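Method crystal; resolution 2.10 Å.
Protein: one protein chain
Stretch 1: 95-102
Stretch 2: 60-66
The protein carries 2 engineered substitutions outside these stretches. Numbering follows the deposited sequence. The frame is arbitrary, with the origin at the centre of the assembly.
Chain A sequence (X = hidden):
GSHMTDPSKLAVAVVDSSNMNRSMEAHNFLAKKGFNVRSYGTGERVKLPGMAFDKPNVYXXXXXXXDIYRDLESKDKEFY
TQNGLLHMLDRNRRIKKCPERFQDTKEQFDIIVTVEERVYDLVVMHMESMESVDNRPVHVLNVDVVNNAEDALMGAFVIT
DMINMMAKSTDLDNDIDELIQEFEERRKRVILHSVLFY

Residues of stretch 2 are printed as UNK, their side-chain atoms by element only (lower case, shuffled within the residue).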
# COMPACT_ATOMS: atom_id res chain seq x y z
N ILE A 95 -9.80 -6.95 -6.73
CA ILE A 95 -9.63 -6.69 -5.31
C ILE A 95 -10.70 -5.73 -4.79
O ILE A 95 -11.33 -5.98 -3.77
CB ILE A 95 -8.24 -6.14 -4.99
CG1 ILE A 95 -7.19 -7.21 -5.24
CG2 ILE A 95 -8.17 -5.67 -3.54
CD1 ILE A 95 -5.77 -6.73 -5.08
N LYS A 96 -10.89 -4.62 -5.48
CA LYS A 96 -11.87 -3.64 -5.05
C LYS A 96 -12.30 -2.71 -6.17
O LYS A 96 -11.69 -2.67 -7.23
CB LYS A 96 -11.34 -2.84 -3.85
CG LYS A 96 -10.12 -1.97 -4.15
CD LYS A 96 -9.63 -1.27 -2.89
CE LYS A 96 -8.49 -0.31 -3.16
NZ LYS A 96 -7.95 0.24 -1.88
N LYS A 97 -13.36 -1.96 -5.89
CA LYS A 97 -14.03 -1.13 -6.88
C LYS A 97 -13.11 -0.05 -7.44
O LYS A 97 -13.03 0.13 -8.65
CB LYS A 97 -15.25 -0.48 -6.22
CG LYS A 97 -16.07 0.44 -7.12
CD LYS A 97 -16.99 1.31 -6.27
CE LYS A 97 -18.08 1.98 -7.09
NZ LYS A 97 -19.16 1.02 -7.49
N CYS A 98 -12.43 0.68 -6.56
CA CYS A 98 -11.71 1.87 -7.00
C CYS A 98 -10.57 2.29 -6.08
O CYS A 98 -10.55 1.94 -4.90
CB CYS A 98 -12.70 3.04 -7.09
SG CYS A 98 -13.42 3.49 -5.49
N PRO A 99 -9.62 3.06 -6.62
CA PRO A 99 -8.56 3.67 -5.81
C PRO A 99 -9.12 4.57 -4.71
O PRO A 99 -10.07 5.32 -4.97
CB PRO A 99 -7.76 4.51 -6.81
CG PRO A 99 -8.38 4.31 -8.15
CD PRO A 99 -9.43 3.27 -8.06
N GLU A 100 -8.54 4.51 -3.51
CA GLU A 100 -8.97 5.32 -2.38
C GLU A 100 -7.82 6.15 -1.86
O GLU A 100 -6.67 5.72 -1.90
CB GLU A 100 -9.47 4.42 -1.26
CG GLU A 100 -10.43 3.34 -1.69
CD GLU A 100 -10.78 2.41 -0.56
OE1 GLU A 100 -11.49 2.84 0.37
OE2 GLU A 100 -10.33 1.24 -0.58
N ARG A 101 -8.13 7.34 -1.36
CA ARG A 101 -7.12 8.25 -0.83
C ARG A 101 -7.06 8.08 0.69
O ARG A 101 -8.09 8.06 1.36
CB ARG A 101 -7.45 9.70 -1.20
CG ARG A 101 -6.23 10.57 -1.51
CD ARG A 101 -6.59 11.97 -1.98
NE ARG A 101 -6.61 12.94 -0.89
CZ ARG A 101 -5.66 13.85 -0.66
NH1 ARG A 101 -4.60 13.96 -1.45
NH2 ARG A 101 -5.78 14.68 0.37
N PHE A 102 -5.85 7.95 1.22
CA PHE A 102 -5.68 7.69 2.65
C PHE A 102 -6.22 8.85 3.48
O PHE A 102 -6.81 8.64 4.54
CB PHE A 102 -4.21 7.46 2.99
CG PHE A 102 -3.96 7.31 4.47
CD1 PHE A 102 -4.33 6.16 5.14
CD2 PHE A 102 -3.38 8.34 5.20
CE1 PHE A 102 -4.11 6.02 6.50
CE2 PHE A 102 -3.16 8.21 6.56
CZ PHE A 102 -3.52 7.05 7.21
N UNK A 60 -9.30 11.01 -11.06
CA UNK A 60 -9.61 11.36 -9.68
C UNK A 60 -9.73 10.07 -8.88
O UNK A 60 -10.09 9.03 -9.42
o UNK A 60 -9.39 15.31 -10.33
o UNK A 60 -10.02 14.53 -8.37
c UNK A 60 -10.93 12.13 -9.61
c UNK A 60 -10.05 14.51 -9.62
c UNK A 60 -10.91 13.48 -10.33
N UNK A 61 -9.43 10.14 -7.59
CA UNK A 61 -9.68 9.01 -6.72
C UNK A 61 -11.18 8.77 -6.72
O UNK A 61 -11.96 9.72 -6.73
c UNK A 61 -7.69 9.04 -5.15
c UNK A 61 -6.78 10.05 -5.39
c UNK A 61 -5.43 9.83 -5.25
c UNK A 61 -4.97 8.58 -4.87
c UNK A 61 -7.22 7.79 -4.78
c UNK A 61 -9.17 9.28 -5.30
c UNK A 61 -5.87 7.56 -4.64
N UNK A 62 -11.59 7.51 -6.74
CA UNK A 62 -13.00 7.18 -6.84
C UNK A 62 -13.37 6.68 -8.23
O UNK A 62 -14.39 6.02 -8.39
N UNK A 63 -12.56 7.00 -9.23
CA UNK A 63 -12.74 6.45 -10.56
C UNK A 63 -12.53 4.94 -10.50
O UNK A 63 -11.47 4.48 -10.10
c UNK A 63 -12.05 6.56 -12.99
o UNK A 63 -11.77 8.46 -11.54
c UNK A 63 -11.73 7.03 -11.58
N UNK A 64 -13.55 4.17 -10.88
CA UNK A 64 -13.44 2.71 -10.87
C UNK A 64 -12.26 2.24 -11.71
O UNK A 64 -11.98 2.79 -12.77
c UNK A 64 -15.96 2.32 -10.57
c UNK A 64 -17.16 1.61 -11.20
c UNK A 64 -14.72 2.08 -11.42
c UNK A 64 -18.47 2.02 -10.55
n UNK A 64 -19.64 1.43 -11.26
N UNK A 65 -11.56 1.22 -11.22
CA UNK A 65 -10.47 0.62 -11.99
C UNK A 65 -11.00 0.14 -13.34
O UNK A 65 -10.30 0.20 -14.34
o UNK A 65 -7.03 0.71 -6.50
c UNK A 65 -7.71 0.40 -7.65
c UNK A 65 -7.23 0.81 -8.87
c UNK A 65 -8.89 -0.31 -7.58
c UNK A 65 -9.87 -0.58 -11.24
c UNK A 65 -9.58 -0.63 -8.74
c UNK A 65 -7.92 0.49 -10.03
c UNK A 65 -9.11 -0.23 -9.98
N UNK A 66 -12.24 -0.33 -13.35
CA UNK A 66 -12.84 -0.85 -14.57
C UNK A 66 -12.99 0.25 -15.62
O UNK A 66 -12.79 0.00 -16.81
c UNK A 66 -14.92 -2.03 -15.47
o UNK A 66 -16.68 -2.55 -13.96
c UNK A 66 -14.21 -1.46 -14.26
o UNK A 66 -16.90 -3.21 -16.05
c UNK A 66 -16.26 -2.64 -15.14
O HOH W 1 -13.64 -1.30 -10.93

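Position 60 has five side-chain atoms: three carbons in a row, the third carrying two oxygens. The chain is exposed, points away from stretch 1 and touches none of it. A carboxylate after two further carbons is Glu60.

Position 61 has seven side-chain carbons, one followed by a ring of six, with no oxygen. The ring packs against Pro99, Glu100 and Arg101. A bare six-carbon ring is Phe61. Arg101 CG lies over one ring face, 3.9 Å from the centroid of the Phe61 ring, a CH-pi contact. Pro99 C sits at the ring edge, 3.7 Å from Phe61 CD1.

Position 62 has no side-chain atoms, so it is Gly62. Its phi of 105° would jam a CB against the carbonyl oxygen of the residue before. Gly62 N donates a hydrogen bond to Pro99 O at 3.2 Å.

Position 63 has three side-chain atoms: one carbon carrying an oxygen and a carbon. The side chain stays clear of stretch 1; the backbone O meets Pro99. That beta-branched pattern is Thr63. Its hydroxyl faces its own stretch, with Thr63 OG1 donating to Glu60 O at 2.8 Å. Thr63 N also donates to Glu60 O, at 3.2 Å, closing a type II turn from Glu60 to Thr63. Thr63 O lies 3.1 Å from Pro99 CD.

Position 64 has four carbons in a row ending in nitrogen. The chain runs beside Lys97. It is Lys64. Lys97 NZ is 3.3 Å from Lys64 CE. The like-charged Lys97 NZ and Lys64 NZ are 3.8 Å apart. Lys64 is the N-cap residue of the helix that follows.

Position 65 has eight side-chain atoms: one carbon, then a six-carbon ring bearing one oxygen. The ring reaches Lys96, Cys98 and Pro99. It is Tyr65. Pro99 CD stands over one face, 3.4 Å from the centroid of the Tyr65 ring. Lys96 O lies at the edge, 3.3 Å from Tyr65 CD2.

Position 66 has three carbons, the third carrying two oxygens, and its side chain stays clear of stretch 1. It is Glu66. Water 1 links the backbones, accepting from Glu66 N at 3.0 Å and donating to Lys97 O at 2.8 Å.

The contact works through two backbone hydrogen bonds and two aromatic rings. Gly62 N to Pro99 O and Tyr65 N to Lys97 O, both 3.2 Å, tie the two stretches together. Pro99 packs against both rings, and Arg101 covers a face of Phe61.

Stretch 2 60-66: EFGTKYE
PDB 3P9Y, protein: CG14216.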